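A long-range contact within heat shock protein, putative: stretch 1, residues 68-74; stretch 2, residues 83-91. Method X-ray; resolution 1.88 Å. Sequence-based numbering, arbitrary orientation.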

# COMPACT_ATOMS: atom_id res chain seq x y z
N GLU B 68 16.18 -18.88 17.13
CA GLU B 68 15.09 -19.47 17.92
C GLU B 68 14.61 -18.50 19.01
O GLU B 68 13.51 -18.65 19.56
N GLU B 69 15.45 -17.51 19.29
CA GLU B 69 15.23 -16.58 20.37
C GLU B 69 14.45 -15.37 19.91
O GLU B 69 13.82 -14.67 20.72
N SER B 70 14.50 -15.14 18.59
CA SER B 70 13.94 -13.95 17.93
C SER B 70 14.13 -12.66 18.74
O SER B 70 13.20 -12.17 19.39
N ARG B 71 15.35 -12.12 18.68
CA ARG B 71 15.70 -10.92 19.44
C ARG B 71 15.17 -9.63 18.80
O ARG B 71 13.99 -9.28 18.98
N GLY B 72 16.07 -8.91 18.14
CA GLY B 72 15.76 -7.89 17.14
C GLY B 72 15.05 -6.65 17.57
O GLY B 72 15.58 -5.54 17.41
N ILE B 73 13.82 -6.80 18.04
CA ILE B 73 13.05 -5.67 18.49
C ILE B 73 12.96 -5.58 20.02
O ILE B 73 12.55 -6.53 20.71
N ARG B 74 13.39 -4.44 20.53
CA ARG B 74 13.44 -4.16 21.98
C ARG B 74 12.14 -3.48 22.41
O ARG B 74 11.78 -2.42 21.87
N ASN B 83 12.48 -6.27 27.49
CA ASN B 83 13.33 -7.29 26.91
C ASN B 83 13.38 -7.10 25.40
O ASN B 83 12.58 -6.32 24.86
N ASP B 84 14.32 -7.81 24.75
CA ASP B 84 14.55 -7.74 23.31
C ASP B 84 13.98 -8.93 22.49
O ASP B 84 14.58 -9.39 21.51
N LYS B 85 12.82 -9.42 22.90
CA LYS B 85 12.21 -10.58 22.26
C LYS B 85 10.84 -10.27 21.69
O LYS B 85 10.01 -11.18 21.47
N PHE B 86 10.60 -9.00 21.42
CA PHE B 86 9.31 -8.60 20.91
C PHE B 86 9.01 -9.15 19.49
O PHE B 86 7.85 -9.27 19.08
N SER B 87 10.08 -9.47 18.76
CA SER B 87 10.01 -10.05 17.43
C SER B 87 9.37 -11.47 17.34
O SER B 87 8.96 -11.90 16.25
N GLU B 88 9.31 -12.17 18.48
CA GLU B 88 8.65 -13.50 18.58
C GLU B 88 7.14 -13.47 18.27
O GLU B 88 6.52 -14.51 18.02
N SER B 89 6.55 -12.28 18.33
CA SER B 89 5.15 -12.14 17.99
C SER B 89 4.90 -11.57 16.57
O SER B 89 3.74 -11.54 16.11
N ILE B 90 5.94 -11.10 15.88
CA ILE B 90 5.73 -10.58 14.52
C ILE B 90 6.03 -11.71 13.54
O ILE B 90 6.68 -12.68 13.93
N PRO B 91 5.54 -11.63 12.27
CA PRO B 91 5.84 -12.72 11.31
C PRO B 91 7.32 -12.98 11.26
O PRO B 91 8.10 -12.05 11.33

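The two stretches bury 643 Å² between them, and the polar side of this contact centres on Arg71. Its CA-to-CB bond points sideways, but chi1 and chi2 both in m and chi3 in t bring the guanidinium nearer to stretch 2. There NH1 of Arg71 donates to OD1 of Asp84 at 2.7 Å with an N-H...O angle of 151°, the hydrogen bond of a salt bridge; OD1 lies at the edge of the guanidinium, near its plane, where an N-H can reach it. Asp84 meets it with chi1 in p. Two further donors are used within stretch 1: Arg71 NE and NH2 both donate to Glu69 OE1, at 2.9 and 2.7 Å, with angles of 131° and 137°. Glu69 is in m at chi1 and t at chi2. Two carboxylates thus hold one guanidinium.

Lys85 complicates this picture. Its CA-to-CB bond points away overall, but the chain (m, t, t, m) returns the amine over one face of the guanidinium, with Lys85 NZ 3.0 Å from Arg71 CZ and 3.1 Å from Arg71 NH1. Both groups are donors of like charge, so this is proximity without a hydrogen bond. The nearby Glu69 OE1, 4.1 Å from Lys85 NZ, offers opposite charge but lies beyond salt-bridge range.

Backbone polar groups are satisfied unevenly. Phe86 N donates to Ile73 O at 3.2 Å and 148°, a well-directed bond between the backbones. Ile73 N already donates to Arg71 O at 2.7 Å, and its additional bond to Ser87 OG, at 3.2 Å and 129°, is weak. Ser87, chi1 in m, points toward stretch 1. Lys85 N is satisfied inside stretch 2 by Asn83 OD1 at 3.1 Å and 156°, with Asn83 chi1 in p. Ser70 O is buried without a polar partner; the CA-H of Lys85 approaches it, with CA to O 3.4 Å and 149° at the hydrogen. Arg71 O and Asp84 O, 2.6 Å apart, are two acceptors and cannot bond; Asp84 O is also modelled too close to Arg71 CA and C, 2.8 Å from each, so nothing should be rested on this spacing.

Apolar packing gathers around Ile73 (m, t), whose CB points sideways. Its CG2 lies 3.9 Å from Phe86 CD2, approaching the ring obliquely, and its CD1 lies 4.0 Å from Ile90 CD1. Phe86, chi1 in t, starts toward stretch 1 before its ring leads away; Ile90, chi1 in p, points toward it. Ser70 also points in, placing its CB 3.7 Å from Glu88 CG. At Gly72, positive phi favours glycine, and an ideal CB would come within 3.1 Å of Ser87 OG.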

# COMPACT_ATOMS: atom_id res chain seq x y z
CB GLU B 68 15.54 -20.79 18.53
CG GLU B 68 16.40 -20.63 19.78
CD GLU B 68 17.09 -21.91 20.20
OE1 GLU B 68 16.69 -23.00 19.71
OE2 GLU B 68 18.03 -21.82 21.04
CB GLU B 69 16.57 -16.14 20.93
CG GLU B 69 17.45 -17.30 21.39
CD GLU B 69 18.76 -16.83 22.00
OE1 GLU B 69 18.73 -15.83 22.75
OE2 GLU B 69 19.80 -17.46 21.72
CB SER B 70 12.48 -14.18 17.55
OG SER B 70 12.27 -13.74 16.22
CB ARG B 71 17.24 -10.84 19.63
CG ARG B 71 17.87 -11.97 20.47
CD ARG B 71 17.24 -12.08 21.86
NE ARG B 71 17.94 -13.05 22.69
CZ ARG B 71 17.99 -13.03 24.03
NH1 ARG B 71 17.37 -12.08 24.72
NH2 ARG B 71 18.67 -13.97 24.68
CB ILE B 73 11.67 -5.65 17.83
CG1 ILE B 73 11.84 -5.64 16.28
CG2 ILE B 73 10.88 -4.49 18.30
CD1 ILE B 73 10.52 -5.45 15.57
CB ARG B 74 14.60 -3.23 22.26
CG ARG B 74 15.98 -3.83 21.96
CD ARG B 74 16.98 -2.74 22.07
NE ARG B 74 17.01 -2.22 23.44
CZ ARG B 74 17.82 -2.71 24.39
NH1 ARG B 74 18.63 -3.72 24.12
NH2 ARG B 74 17.83 -2.18 25.60
CB ASN B 83 12.86 -8.73 27.26
CG ASN B 83 11.50 -9.08 26.68
OD1 ASN B 83 11.25 -8.91 25.47
ND2 ASN B 83 10.61 -9.58 27.53
CB ASP B 84 16.02 -7.47 23.02
CG ASP B 84 16.96 -8.59 23.49
OD1 ASP B 84 16.50 -9.69 23.93
OD2 ASP B 84 18.19 -8.35 23.38
CB LYS B 85 12.13 -11.75 23.26
CG LYS B 85 13.48 -12.13 23.81
CD LYS B 85 13.38 -13.01 25.04
CE LYS B 85 14.67 -13.75 25.24
NZ LYS B 85 15.21 -14.16 23.90
CB PHE B 86 9.20 -7.08 20.94
CG PHE B 86 7.85 -6.61 20.65
CD1 PHE B 86 6.85 -6.70 21.62
CD2 PHE B 86 7.52 -6.15 19.37
CE1 PHE B 86 5.57 -6.27 21.33
CE2 PHE B 86 6.21 -5.73 19.08
CZ PHE B 86 5.25 -5.78 20.06
CB SER B 87 11.41 -10.11 16.82
OG SER B 87 11.86 -8.81 16.49
CB GLU B 88 8.78 -14.04 19.99
CG GLU B 88 10.10 -14.61 20.37
CD GLU B 88 10.02 -15.31 21.73
OE1 GLU B 88 9.20 -16.26 21.86
OE2 GLU B 88 10.76 -14.89 22.66
CB SER B 89 4.45 -11.34 19.10
OG SER B 89 5.04 -10.06 19.24
CB ILE B 90 6.47 -9.19 14.24
CG1 ILE B 90 7.95 -9.36 13.94
CG2 ILE B 90 6.35 -8.24 15.45
CD1 ILE B 90 8.59 -8.08 13.33
CB PRO B 91 5.37 -12.14 9.98
CG PRO B 91 4.16 -11.29 10.43
CD PRO B 91 4.71 -10.59 11.67